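Local coordinates for terminal uridylyltransferase 1 (PDB 5HZD), which catalyses the addition of uridines from UTP to the 3' end of guide RNAs, ribosomal RNA and some messenger RNAs in trypanosome mitochondrial RNA editing, at residues K302-H307 against I341-Y346; I315-W320 against D397-F402; S324-S329 against Y337-M342; G332-Y337 against L485-E490. All blocks are in the same frame, centred on the assembly; numbering follows the deposited sequence. Where two conformers were deposited one is given.

How the contacts relate
Helix 336-349, with the loop leading into it, takes part in contacts 1, 3 and 4, while contact 2 joins its two chain neighbours, helices 310-324 and 385-409. Contacts 1 and 2 are buried and wholly apolar across the interface, each with a methyl over the face of an aromatic ring, and they meet where Trp343 packs on Leu317. Contact 3 is buried too but smaller, and it brings an amide beside an isoleucine near the UTP-binding residues. Contact 4, its centre about 6 Å from that of contact 3, is partly exposed and adds a weak polar link at its solvent-side edge. Asn327 of contact 3 hydrogen-bonds Ser336 of contact 4.

Contact 1. Residues K302-H307 against I341-Y346; sequences KYLLSH and IMWIYY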
loop_
_atom_site.group_PDB
_atom_site.type_symbol
_atom_site.label_atom_id
_atom_site.label_comp_id
_atom_site.label_asym_id
_atom_site.label_seq_id
_atom_site.Cartn_x
_atom_site.Cartn_y
_atom_site.Cartn_z
ATOM N N LYS A 302 -0.970 -12.853 4.725
ATOM C CA LYS A 302 -1.340 -14.147 5.277
ATOM C C LYS A 302 -2.848 -14.382 5.153
ATOM O O LYS A 302 -3.288 -15.444 4.687
ATOM C CB LYS A 302 -0.880 -14.205 6.728
ATOM C CG LYS A 302 -1.007 -15.563 7.346
ATOM C CD LYS A 302 -0.274 -15.599 8.690
ATOM C CE LYS A 302 -0.396 -16.959 9.360
ATOM N NZ LYS A 302 0.248 -18.073 8.588
ATOM N N TYR A 303 -3.643 -13.382 5.516
ATOM C CA TYR A 303 -5.083 -13.501 5.323
ATOM C C TYR A 303 -5.500 -13.621 3.853
ATOM O O TYR A 303 -6.308 -14.492 3.495
ATOM C CB TYR A 303 -5.777 -12.279 5.938
ATOM C CG TYR A 303 -6.125 -12.421 7.397
ATOM C CD1 TYR A 303 -7.078 -13.360 7.806
ATOM C CD2 TYR A 303 -5.588 -11.568 8.351
ATOM C CE1 TYR A 303 -7.470 -13.455 9.149
ATOM C CE2 TYR A 303 -5.981 -11.673 9.717
ATOM C CZ TYR A 303 -6.920 -12.613 10.076
ATOM O OH TYR A 303 -7.321 -12.688 11.405
ATOM N N LEU A 304 -4.971 -12.753 3.004
ATOM C CA LEU A 304 -5.520 -12.673 1.647
ATOM C C LEU A 304 -5.092 -13.838 0.762
ATOM O O LEU A 304 -5.757 -14.145 -0.233
ATOM C CB LEU A 304 -5.132 -11.336 1.019
ATOM C CG LEU A 304 -5.740 -10.114 1.720
ATOM C CD1 LEU A 304 -5.330 -8.885 0.972
ATOM C CD2 LEU A 304 -7.283 -10.194 1.763
ATOM N N LEU A 305 -4.021 -14.524 1.124
ATOM C CA LEU A 305 -3.649 -15.733 0.388
ATOM C C LEU A 305 -4.440 -16.974 0.810
ATOM O O LEU A 305 -4.316 -18.047 0.202
ATOM C CB LEU A 305 -2.147 -16.014 0.530
ATOM C CG LEU A 305 -1.210 -15.103 -0.245
ATOM C CD1 LEU A 305 0.215 -15.536 0.091
ATOM C CD2 LEU A 305 -1.475 -15.181 -1.767
ATOM N N SER A 306 -5.251 -16.853 1.858
ATOM C CA SER A 306 -5.870 -18.034 2.435
ATOM C C SER A 306 -7.230 -18.437 1.845
ATOM O O SER A 306 -7.819 -19.429 2.279
ATOM C CB SER A 306 -5.928 -17.926 3.977
ATOM O OG SER A 306 -6.881 -16.971 4.384
ATOM N N HIS A 307 -7.711 -17.687 0.852
ATOM C CA HIS A 307 -8.852 -18.102 0.032
ATOM C C HIS A 307 -8.565 -17.565 -1.376
ATOM O O HIS A 307 -8.109 -16.431 -1.508
ATOM C CB HIS A 307 -10.134 -17.448 0.569
ATOM C CG HIS A 307 -11.379 -17.987 -0.049
ATOM N ND1 HIS A 307 -11.737 -17.711 -1.354
ATOM C CD2 HIS A 307 -12.359 -18.783 0.451
ATOM C CE1 HIS A 307 -12.866 -18.335 -1.638
ATOM N NE2 HIS A 307 -13.276 -18.977 -0.552
ATOM N N ILE A 341 -9.398 -4.417 6.254
ATOM C CA ILE A 341 -9.792 -5.012 7.521
ATOM C C ILE A 341 -11.293 -5.336 7.518
ATOM O O ILE A 341 -11.694 -6.399 8.018
ATOM C CB ILE A 341 -9.385 -4.135 8.716
ATOM C CG1 ILE A 341 -7.853 -4.115 8.804
ATOM C CG2 ILE A 341 -10.009 -4.662 10.031
ATOM C CD1 ILE A 341 -7.296 -2.952 9.636
ATOM N N MET A 342 -12.121 -4.450 6.965
ATOM C CA MET A 342 -13.534 -4.762 6.840
ATOM C C MET A 342 -13.734 -6.065 6.061
ATOM O O MET A 342 -14.530 -6.903 6.454
ATOM C CB MET A 342 -14.305 -3.651 6.117
ATOM C CG MET A 342 -14.421 -2.375 6.923
ATOM S SD MET A 342 -15.476 -1.184 6.078
ATOM C CE MET A 342 -17.054 -2.024 6.057
ATOM N N TRP A 343 -13.042 -6.222 4.943
ATOM C CA TRP A 343 -13.218 -7.408 4.119
ATOM C C TRP A 343 -12.741 -8.640 4.857
ATOM O O TRP A 343 -13.434 -9.659 4.906
ATOM C CB TRP A 343 -12.410 -7.164 2.833
ATOM C CG TRP A 343 -12.208 -8.330 1.897
ATOM C CD1 TRP A 343 -11.002 -8.818 1.474
ATOM C CD2 TRP A 343 -13.212 -9.054 1.150
ATOM N NE1 TRP A 343 -11.198 -9.832 0.547
ATOM C CE2 TRP A 343 -12.540 -9.979 0.329
ATOM C CE3 TRP A 343 -14.609 -9.023 1.126
ATOM C CZ2 TRP A 343 -13.206 -10.852 -0.522
ATOM C CZ3 TRP A 343 -15.275 -9.899 0.260
ATOM C CH2 TRP A 343 -14.572 -10.816 -0.528
ATOM N N ILE A 344 -11.568 -8.566 5.463
ATOM C CA ILE A 344 -11.031 -9.752 6.146
ATOM C C ILE A 344 -11.885 -10.134 7.362
ATOM O O ILE A 344 -12.117 -11.321 7.610
ATOM C CB ILE A 344 -9.619 -9.496 6.586
ATOM C CG1 ILE A 344 -8.752 -9.435 5.329
ATOM C CG2 ILE A 344 -9.130 -10.624 7.475
ATOM C CD1 ILE A 344 -7.359 -8.838 5.594
ATOM N N TYR A 345 -12.355 -9.135 8.114
ATOM C CA TYR A 345 -13.200 -9.434 9.282
ATOM C C TYR A 345 -14.445 -10.182 8.838
ATOM O O TYR A 345 -14.842 -11.170 9.467
ATOM C CB TYR A 345 -13.590 -8.145 10.017
ATOM C CG TYR A 345 -14.562 -8.350 11.143
ATOM C CD1 TYR A 345 -14.131 -8.818 12.376
ATOM C CD2 TYR A 345 -15.921 -8.065 10.956
ATOM C CE1 TYR A 345 -15.056 -9.010 13.446
ATOM C CE2 TYR A 345 -16.829 -8.235 11.997
ATOM C CZ TYR A 345 -16.388 -8.711 13.220
ATOM O OH TYR A 345 -17.285 -8.908 14.246
ATOM N N TYR A 346 -15.051 -9.722 7.751
ATOM C CA TYR A 346 -16.188 -10.443 7.161
ATOM C C TYR A 346 -15.805 -11.882 6.782
ATOM O O TYR A 346 -16.538 -12.839 7.094
ATOM C CB TYR A 346 -16.716 -9.659 5.961
ATOM C CG TYR A 346 -17.500 -10.485 4.968
ATOM C CD1 TYR A 346 -18.793 -10.915 5.252
ATOM C CD2 TYR A 346 -16.941 -10.812 3.750
ATOM C CE1 TYR A 346 -19.525 -11.638 4.319
ATOM C CE2 TYR A 346 -17.643 -11.550 2.815
ATOM C CZ TYR A 346 -18.923 -11.978 3.117
ATOM O OH TYR A 346 -19.636 -12.693 2.168
#
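The C-terminal part of helix 292-304 approaches the middle of helix 336-349 most closely at Tyr303 and Ile344, whose CA atoms lie 7.1 Å apart. Ile344 carries the contact. In the conformer described, its CG2 is anti to the backbone N and sits over the centre of the Tyr303 ring, a CH-pi contact with the methyl 3.5 Å from the ring centroid and 13° off the normal. The other branch extends past the base of the tyrosine, with Ile344 CD1 3.8 Å from Tyr303 CB. The two helices packed here precede and follow helix 310-324 in the chain, and the side chain of Ile344 is about 7 Å, between nearest atoms, from that of Tyr337, a UTP-binding residue. Leu304 crosses Ile344 at about a right angle, its CD2 lying 3.9 Å from Ile344 CG1. Leu304 CD2 also lies at the edge of the Trp343 indole, near its plane, 4.0 Å from Trp343 CD1. Both aromatic residues have polar ends held outside the pair: Tyr303 OH bonds Val356 N, and Trp343 NE1 bonds Ala310 O.

Contact 2. Residues I315-W320 against D397-F402; sequences IVLKDW and DMLVGF
Leu317 and Phe402 reach toward one another from the two helices, and the leucine ends against the flat of the ring. Its CD1 stands over the ring centre, 3.8 Å from the centroid and only 5° off the normal, so the methyl sits almost straight above the ring. The second methyl is shifted toward one side, with Leu317 CD2 3.7 Å from Phe402 CE1. That methyl also meets Leu399: the two leucines lie alongside, pointing contrary ways, and Leu317 CD2 comes within 3.6 Å of Leu399 CD1. In Leu399, chi1 (-165°) swings CG away from the backbone N, and the two methyls part, CD1 going to Leu317 and CD2 to Val316 CG1 at 4.0 Å. The axes of the two short segments approach to 11.9 Å and cross at -41°, a wide spacing that the leucine and phenylalanine side chains bridge. The contact joins helix 310-324, which carries the UTP-binding Lys318, to helix 385-409, which overlaps the Cid1 family poly(A) polymerase region, within the helical part of the nucleotidyltransferase. Ile69 of helix 59-76 packs on both Val316 and Leu399. Buried and apolar, the contact depends on shape and dispersion, without polar groups to be satisfied across it.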
loop_
_atom_site.group_PDB
_atom_site.type_symbol
_atom_site.label_atom_id
_atom_site.label_comp_id
_atom_site.label_asym_id
_atom_site.label_seq_id
_atom_site.Cartn_x
_atom_site.Cartn_y
_atom_site.Cartn_z
ATOM N N ILE A 315 -9.217 -6.259 -4.025
ATOM C CA ILE A 315 -8.912 -5.293 -5.101
ATOM C C ILE A 315 -10.144 -4.528 -5.553
ATOM O O ILE A 315 -10.137 -3.278 -5.655
ATOM C CB ILE A 315 -8.232 -6.030 -6.256
ATOM C CG1 ILE A 315 -6.840 -6.484 -5.790
ATOM C CG2 ILE A 315 -8.113 -5.138 -7.500
ATOM C CD1 ILE A 315 -6.218 -7.507 -6.765
ATOM N N VAL A 316 -11.240 -5.252 -5.757
ATOM C CA VAL A 316 -12.479 -4.607 -6.183
ATOM C C VAL A 316 -13.020 -3.693 -5.097
ATOM O O VAL A 316 -13.503 -2.595 -5.389
ATOM C CB VAL A 316 -13.541 -5.667 -6.594
ATOM C CG1 VAL A 316 -14.924 -5.040 -6.755
ATOM C CG2 VAL A 316 -13.107 -6.340 -7.882
ATOM N N LEU A 317 -12.913 -4.105 -3.835
ATOM C CA LEU A 317 -13.356 -3.237 -2.742
ATOM C C LEU A 317 -12.493 -1.991 -2.584
ATOM O O LEU A 317 -12.998 -0.940 -2.215
ATOM C CB LEU A 317 -13.404 -4.003 -1.422
ATOM C CG LEU A 317 -14.599 -4.972 -1.411
ATOM C CD1 LEU A 317 -14.531 -5.861 -0.168
ATOM C CD2 LEU A 317 -15.978 -4.248 -1.460
ATOM N N LYS A 318 -11.191 -2.087 -2.837
ATOM C CA LYS A 318 -10.371 -0.871 -2.759
ATOM C C LYS A 318 -10.865 0.124 -3.792
ATOM O O LYS A 318 -11.055 1.304 -3.466
ATOM C CB LYS A 318 -8.918 -1.188 -3.073
ATOM C CG LYS A 318 -7.985 0.066 -3.053
ATOM C CD LYS A 318 -6.587 -0.398 -3.440
ATOM C CE LYS A 318 -5.501 0.469 -2.834
ATOM N NZ LYS A 318 -5.723 1.881 -3.201
ATOM N N ASP A 319 -11.074 -0.336 -5.031
ATOM C CA ASP A 319 -11.507 0.565 -6.085
ATOM C C ASP A 319 -12.906 1.114 -5.778
ATOM O O ASP A 319 -13.147 2.306 -5.931
ATOM C CB ASP A 319 -11.499 -0.137 -7.459
ATOM C CG ASP A 319 -10.098 -0.489 -7.932
ATOM O OD1 ASP A 319 -9.122 0.046 -7.349
ATOM O OD2 ASP A 319 -9.998 -1.291 -8.898
ATOM N N TRP A 320 -13.828 0.246 -5.360
ATOM C CA TRP A 320 -15.169 0.674 -4.977
ATOM C C TRP A 320 -15.127 1.723 -3.863
ATOM O O TRP A 320 -15.869 2.727 -3.870
ATOM C CB TRP A 320 -16.012 -0.517 -4.513
ATOM C CG TRP A 320 -17.187 -0.070 -3.704
ATOM C CD1 TRP A 320 -18.362 0.441 -4.193
ATOM C CD2 TRP A 320 -17.284 -0.005 -2.283
ATOM N NE1 TRP A 320 -19.186 0.792 -3.157
ATOM C CE2 TRP A 320 -18.551 0.547 -1.970
ATOM C CE3 TRP A 320 -16.419 -0.346 -1.238
ATOM C CZ2 TRP A 320 -18.987 0.753 -0.652
ATOM C CZ3 TRP A 320 -16.854 -0.157 0.081
ATOM C CH2 TRP A 320 -18.128 0.387 0.363
ATOM N N ASP A 397 -20.650 -14.426 -4.869
ATOM C CA ASP A 397 -21.373 -14.696 -3.621
ATOM C C ASP A 397 -20.719 -13.953 -2.448
ATOM O O ASP A 397 -21.398 -13.398 -1.565
ATOM C CB ASP A 397 -21.273 -16.175 -3.257
ATOM C CG ASP A 397 -22.182 -17.062 -4.065
ATOM O OD1 ASP A 397 -23.114 -16.562 -4.738
ATOM O OD2 ASP A 397 -21.955 -18.298 -4.001
ATOM N N MET A 398 -19.395 -13.994 -2.406
ATOM C CA MET A 398 -18.667 -13.385 -1.298
ATOM C C MET A 398 -18.771 -11.875 -1.287
ATOM O O MET A 398 -18.911 -11.260 -0.229
ATOM C CB MET A 398 -17.213 -13.824 -1.347
ATOM C CG MET A 398 -17.118 -15.302 -1.036
ATOM S SD MET A 398 -15.509 -16.011 -1.482
ATOM C CE MET A 398 -14.441 -15.320 -0.208
ATOM N N LEU A 399 -18.702 -11.270 -2.467
ATOM C CA LEU A 399 -18.809 -9.813 -2.541
ATOM C C LEU A 399 -20.215 -9.320 -2.214
ATOM O O LEU A 399 -20.386 -8.367 -1.443
ATOM C CB LEU A 399 -18.344 -9.278 -3.896
ATOM C CG LEU A 399 -18.111 -7.768 -3.858
ATOM C CD1 LEU A 399 -16.922 -7.419 -2.988
ATOM C CD2 LEU A 399 -17.926 -7.200 -5.298
ATOM N N VAL A 400 -21.238 -9.968 -2.761
ATOM C CA VAL A 400 -22.607 -9.612 -2.391
ATOM C C VAL A 400 -22.792 -9.792 -0.884
ATOM O O VAL A 400 -23.394 -8.959 -0.196
ATOM C CB VAL A 400 -23.600 -10.515 -3.145
ATOM C CG1 VAL A 400 -25.024 -10.333 -2.585
ATOM C CG2 VAL A 400 -23.543 -10.174 -4.575
ATOM N N GLY A 401 -22.205 -10.861 -0.362
ATOM C CA GLY A 401 -22.313 -11.171 1.043
ATOM C C GLY A 401 -21.651 -10.122 1.927
ATOM O O GLY A 401 -22.126 -9.876 3.038
ATOM N N PHE A 402 -20.574 -9.501 1.436
ATOM C CA PHE A 402 -19.887 -8.443 2.185
ATOM C C PHE A 402 -20.836 -7.246 2.352
ATOM O O PHE A 402 -20.999 -6.694 3.449
ATOM C CB PHE A 402 -18.605 -8.030 1.437
ATOM C CG PHE A 402 -17.976 -6.732 1.913
ATOM C CD1 PHE A 402 -18.344 -5.512 1.359
ATOM C CD2 PHE A 402 -16.968 -6.754 2.868
ATOM C CE1 PHE A 402 -17.770 -4.321 1.766
ATOM C CE2 PHE A 402 -16.365 -5.580 3.271
ATOM C CZ PHE A 402 -16.758 -4.365 2.708
#

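Contact 3. Residues S324-S329 against Y337-M342; sequences SGVNNS and YAINIM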
loop_
_atom_site.group_PDB
_atom_site.type_symbol
_atom_site.label_atom_id
_atom_site.label_comp_id
_atom_site.label_asym_id
_atom_site.label_seq_id
_atom_site.Cartn_x
_atom_site.Cartn_y
_atom_site.Cartn_z
ATOM N N SER A 324 -16.607 5.460 -4.424
ATOM C CA SER A 324 -17.834 5.795 -3.689
ATOM C C SER A 324 -17.575 6.846 -2.611
ATOM O O SER A 324 -18.514 7.381 -2.029
ATOM C CB SER A 324 -18.414 4.548 -3.023
ATOM O OG SER A 324 -17.525 4.073 -2.024
ATOM N N GLY A 325 -16.304 7.131 -2.346
ATOM C CA GLY A 325 -15.930 8.111 -1.331
ATOM C C GLY A 325 -15.777 7.625 0.099
ATOM O O GLY A 325 -15.474 8.416 0.999
ATOM N N VAL A 326 -15.956 6.333 0.340
ATOM C CA VAL A 326 -15.845 5.837 1.715
ATOM C C VAL A 326 -14.385 5.636 2.121
ATOM O O VAL A 326 -14.051 5.529 3.296
ATOM C CB VAL A 326 -16.616 4.516 1.911
ATOM C CG1 VAL A 326 -18.040 4.653 1.458
ATOM C CG2 VAL A 326 -15.967 3.400 1.191
ATOM N N ASN A 327 -13.506 5.566 1.111
ATOM C CA ASN A 327 -12.059 5.479 1.314
ATOM C C ASN A 327 -11.518 6.835 0.854
ATOM O O ASN A 327 -11.461 7.114 -0.338
ATOM C CB ASN A 327 -11.498 4.340 0.457
ATOM C CG ASN A 327 -9.971 4.204 0.520
ATOM O OD1 ASN A 327 -9.254 5.107 0.951
ATOM N ND2 ASN A 327 -9.472 3.056 0.076
ATOM N N ASN A 328 -11.180 7.691 1.821
ATOM C CA ASN A 328 -10.789 9.075 1.542
ATOM C C ASN A 328 -10.264 9.643 2.856
ATOM O O ASN A 328 -10.890 10.492 3.469
ATOM C CB ASN A 328 -11.994 9.869 1.063
ATOM C CG ASN A 328 -11.621 11.252 0.605
ATOM O OD1 ASN A 328 -10.496 11.482 0.147
ATOM N ND2 ASN A 328 -12.563 12.186 0.718
ATOM N N SER A 329 -9.130 9.127 3.317
ATOM C CA SER A 329 -8.642 9.486 4.652
ATOM C C SER A 329 -8.348 10.985 4.831
ATOM O O SER A 329 -8.488 11.503 5.942
ATOM C CB SER A 329 -7.410 8.660 5.033
ATOM O OG SER A 329 -6.360 8.861 4.087
ATOM N N TYR A 337 -6.290 0.509 4.133
ATOM C CA TYR A 337 -6.059 -0.513 5.142
ATOM C C TYR A 337 -7.361 -0.826 5.882
ATOM O O TYR A 337 -7.668 -2.003 6.092
ATOM C CB TYR A 337 -4.999 -0.014 6.136
ATOM C CG TYR A 337 -4.499 -1.004 7.174
ATOM C CD1 TYR A 337 -4.082 -2.276 6.822
ATOM C CD2 TYR A 337 -4.337 -0.610 8.501
ATOM C CE1 TYR A 337 -3.567 -3.167 7.787
ATOM C CE2 TYR A 337 -3.813 -1.486 9.470
ATOM C CZ TYR A 337 -3.435 -2.757 9.103
ATOM O OH TYR A 337 -2.919 -3.619 10.071
ATOM N N ALA A 338 -8.120 0.197 6.257
ATOM C CA ALA A 338 -9.390 -0.028 6.971
ATOM C C ALA A 338 -10.364 -0.870 6.129
ATOM O O ALA A 338 -11.084 -1.754 6.662
ATOM C CB ALA A 338 -10.029 1.286 7.341
ATOM N N ILE A 339 -10.414 -0.596 4.826
ATOM C CA ILE A 339 -11.308 -1.356 3.942
ATOM C C ILE A 339 -10.859 -2.819 3.886
ATOM O O ILE A 339 -11.689 -3.721 3.934
ATOM C CB ILE A 339 -11.373 -0.754 2.522
ATOM C CG1 ILE A 339 -11.838 0.714 2.563
ATOM C CG2 ILE A 339 -12.376 -1.550 1.621
ATOM C CD1 ILE A 339 -13.179 0.946 3.284
ATOM N N ASN A 340 -9.547 -3.073 3.803
ATOM C CA ASN A 340 -9.082 -4.462 3.819
ATOM C C ASN A 340 -9.454 -5.155 5.133
ATOM O O ASN A 340 -9.813 -6.345 5.147
ATOM C CB ASN A 340 -7.565 -4.530 3.620
ATOM C CG ASN A 340 -7.162 -4.511 2.173
ATOM O OD1 ASN A 340 -7.803 -5.126 1.332
ATOM N ND2 ASN A 340 -6.080 -3.799 1.870
ATOM N N ILE A 341 -9.398 -4.417 6.254
ATOM C CA ILE A 341 -9.792 -5.012 7.521
ATOM C C ILE A 341 -11.293 -5.336 7.518
ATOM O O ILE A 341 -11.694 -6.399 8.018
ATOM C CB ILE A 341 -9.385 -4.135 8.716
ATOM C CG1 ILE A 341 -7.853 -4.115 8.804
ATOM C CG2 ILE A 341 -10.009 -4.662 10.031
ATOM C CD1 ILE A 341 -7.296 -2.952 9.636
ATOM N N MET A 342 -12.121 -4.450 6.965
ATOM C CA MET A 342 -13.534 -4.762 6.840
ATOM C C MET A 342 -13.734 -6.065 6.061
ATOM O O MET A 342 -14.530 -6.903 6.454
ATOM C CB MET A 342 -14.305 -3.651 6.117
ATOM C CG MET A 342 -14.421 -2.375 6.923
ATOM S SD MET A 342 -15.476 -1.184 6.078
ATOM C CE MET A 342 -17.054 -2.024 6.057
#
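Ile339 of helix 336-349 faces Val326 and Asn327 of the loop after helix 310-324, its CA 7.4 Å from that of Asn327. The helical segment begins with Tyr337, a UTP-binding residue whose ring is turned away from the loop. At Ile339 the CG1 branch, anti to the carbonyl carbon (chi1 -58°), points its length at the loop. Its CD1 lies 4.3 Å from Val326 CG2 in a loose apolar contact. On the other loop residue, the amide nitrogen approaches the CG1 methylene, with Asn327 ND2 4.2 Å from Ile339 CG1. That nitrogen is hydrogen-bonded to Ser336 OG and Ser321 OG, which together fix the rotation of the amide, and Asn327 OD1 meets Lys322 NZ, of another UTP-binding residue, in a weak hydrogen bond. The loop is thus held between helix 310-324, where Val326 touches Trp320 and Ser321, and helix 336-349, with Glu490 of helix 481-497 also touching Val326.

Contact 4. Residues G332-Y337 against L485-E490; sequences GYFTSY and LRVRTE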
loop_
_atom_site.group_PDB
_atom_site.type_symbol
_atom_site.label_atom_id
_atom_site.label_comp_id
_atom_site.label_asym_id
_atom_site.label_seq_id
_atom_site.Cartn_x
_atom_site.Cartn_y
_atom_site.Cartn_z
ATOM N N GLY A 332 -11.200 12.390 6.343
ATOM C CA GLY A 332 -11.650 11.762 7.580
ATOM C C GLY A 332 -12.378 10.438 7.393
ATOM O O GLY A 332 -12.869 9.834 8.367
ATOM N N TYR A 333 -12.478 9.979 6.149
ATOM C CA TYR A 333 -13.124 8.687 5.940
ATOM C C TYR A 333 -12.078 7.595 6.129
ATOM O O TYR A 333 -11.003 7.844 6.722
ATOM C CB TYR A 333 -13.818 8.608 4.585
ATOM C CG TYR A 333 -15.023 9.524 4.471
ATOM C CD1 TYR A 333 -16.287 9.090 4.847
ATOM C CD2 TYR A 333 -14.880 10.820 3.991
ATOM C CE1 TYR A 333 -17.390 9.920 4.747
ATOM C CE2 TYR A 333 -15.976 11.668 3.889
ATOM C CZ TYR A 333 -17.229 11.202 4.268
ATOM O OH TYR A 333 -18.328 12.042 4.172
ATOM N N PHE A 334 -12.355 6.390 5.638
ATOM C CA PHE A 334 -11.441 5.274 5.894
ATOM C C PHE A 334 -10.227 5.283 4.970
ATOM O O PHE A 334 -10.218 5.894 3.904
ATOM C CB PHE A 334 -12.176 3.955 5.680
ATOM C CG PHE A 334 -13.210 3.660 6.715
ATOM C CD1 PHE A 334 -12.885 3.615 8.063
ATOM C CD2 PHE A 334 -14.516 3.382 6.333
ATOM C CE1 PHE A 334 -13.849 3.327 9.026
ATOM C CE2 PHE A 334 -15.472 3.076 7.288
ATOM C CZ PHE A 334 -15.149 3.049 8.628
ATOM N N THR A 335 -9.191 4.583 5.402
ATOM C CA THR A 335 -8.038 4.320 4.566
ATOM C C THR A 335 -8.223 3.005 3.815
ATOM O O THR A 335 -9.116 2.191 4.124
ATOM C CB THR A 335 -6.801 4.143 5.446
ATOM O OG1 THR A 335 -7.041 3.087 6.394
ATOM C CG2 THR A 335 -6.484 5.417 6.195
ATOM N N SER A 336 -7.344 2.739 2.862
ATOM C CA SER A 336 -7.389 1.451 2.180
ATOM C C SER A 336 -7.149 0.301 3.147
ATOM O O SER A 336 -7.758 -0.779 3.023
ATOM C CB SER A 336 -6.380 1.408 1.036
ATOM O OG SER A 336 -6.784 2.339 0.025
ATOM N N TYR A 337 -6.290 0.509 4.133
ATOM C CA TYR A 337 -6.059 -0.513 5.142
ATOM C C TYR A 337 -7.361 -0.826 5.882
ATOM O O TYR A 337 -7.668 -2.003 6.092
ATOM C CB TYR A 337 -4.999 -0.014 6.136
ATOM C CG TYR A 337 -4.499 -1.004 7.174
ATOM C CD1 TYR A 337 -4.082 -2.276 6.822
ATOM C CD2 TYR A 337 -4.337 -0.610 8.501
ATOM C CE1 TYR A 337 -3.567 -3.167 7.787
ATOM C CE2 TYR A 337 -3.813 -1.486 9.470
ATOM C CZ TYR A 337 -3.435 -2.757 9.103
ATOM O OH TYR A 337 -2.919 -3.619 10.071
ATOM N N LEU A 485 -23.562 7.989 7.897
ATOM C CA LEU A 485 -24.738 7.649 7.103
ATOM C C LEU A 485 -24.397 7.758 5.613
ATOM O O LEU A 485 -25.002 7.058 4.791
ATOM C CB LEU A 485 -25.927 8.523 7.491
ATOM C CG LEU A 485 -26.395 8.209 8.933
ATOM C CD1 LEU A 485 -27.659 8.987 9.278
ATOM C CD2 LEU A 485 -26.600 6.688 9.139
ATOM N N ARG A 486 -23.437 8.618 5.266
ATOM C CA ARG A 486 -22.872 8.601 3.909
ATOM C C ARG A 486 -22.220 7.253 3.608
ATOM O O ARG A 486 -22.375 6.710 2.511
ATOM C CB ARG A 486 -21.895 9.775 3.681
ATOM C CG ARG A 486 -22.614 11.127 3.691
ATOM C CD ARG A 486 -21.642 12.319 3.654
ATOM N NE ARG A 486 -20.841 12.303 2.431
ATOM C CZ ARG A 486 -21.245 12.847 1.287
ATOM N NH1 ARG A 486 -22.429 13.441 1.224
ATOM N NH2 ARG A 486 -20.471 12.795 0.206
ATOM N N VAL A 487 -21.503 6.693 4.575
ATOM C CA VAL A 487 -20.901 5.380 4.411
ATOM C C VAL A 487 -21.977 4.303 4.269
ATOM O O VAL A 487 -21.931 3.483 3.354
ATOM C CB VAL A 487 -19.969 5.033 5.587
ATOM C CG1 VAL A 487 -19.445 3.599 5.433
ATOM C CG2 VAL A 487 -18.788 6.016 5.605
ATOM N N ARG A 488 -22.948 4.301 5.181
ATOM C CA ARG A 488 -24.036 3.332 5.091
ATOM C C ARG A 488 -24.746 3.424 3.747
ATOM O O ARG A 488 -25.152 2.399 3.198
ATOM C CB ARG A 488 -25.051 3.515 6.220
ATOM C CG ARG A 488 -24.497 3.215 7.636
ATOM C CD ARG A 488 -23.962 1.781 7.814
ATOM N NE ARG A 488 -25.018 0.774 7.672
ATOM C CZ ARG A 488 -25.876 0.415 8.632
ATOM N NH1 ARG A 488 -25.856 0.983 9.846
ATOM N NH2 ARG A 488 -26.769 -0.533 8.384
ATOM N N THR A 489 -24.943 4.639 3.237
ATOM C CA THR A 489 -25.568 4.827 1.916
ATOM C C THR A 489 -24.838 4.030 0.852
ATOM O O THR A 489 -25.473 3.303 0.057
ATOM C CB THR A 489 -25.560 6.302 1.450
ATOM O OG1 THR A 489 -26.340 7.093 2.353
ATOM C CG2 THR A 489 -26.178 6.454 0.069
ATOM N N GLU A 490 -23.512 4.164 0.841
ATOM C CA GLU A 490 -22.708 3.469 -0.166
ATOM C C GLU A 490 -22.726 1.950 0.004
ATOM O O GLU A 490 -22.662 1.214 -1.002
ATOM C CB GLU A 490 -21.273 4.013 -0.221
ATOM C CG GLU A 490 -21.189 5.523 -0.568
ATOM C CD GLU A 490 -21.938 5.920 -1.845
ATOM O OE1 GLU A 490 -21.974 5.135 -2.830
ATOM O OE2 GLU A 490 -22.532 7.042 -1.871
#
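The approach to helix 336-349, whose first residues Ser336 and Tyr337 bind UTP, touches helix 481-497 through Tyr333 and Phe334 before turning into its own helix. Thr335 is the N-cap of helix 336-349, its OG1 bonding Ala338 N. Val487 is the shared apolar partner: its CG2 lies at the edge of the Tyr333 ring, near the plane and 4.0 Å from Tyr333 CD1, while its CG1 comes to the edge of the Phe334 ring, 4.4 Å from Phe334 CE2. The two valine branches thus serve two different rings. At the outer end of Tyr333, the side chain of Arg486 crosses at about a right angle, and its chain bends at chi3 (61°) to bring NE to the hydroxyl. The bond from Arg486 NE to Tyr333 OH, 3.1 Å long, is weak because the N-H points well off line, at 126°. The stronger partner of the guanidinium is Leu33 O in the zinc finger, reached by NH1. Beside the pairing at Val487, the poorly aligned bond at the exposed edge probably adds little to the apolar contact.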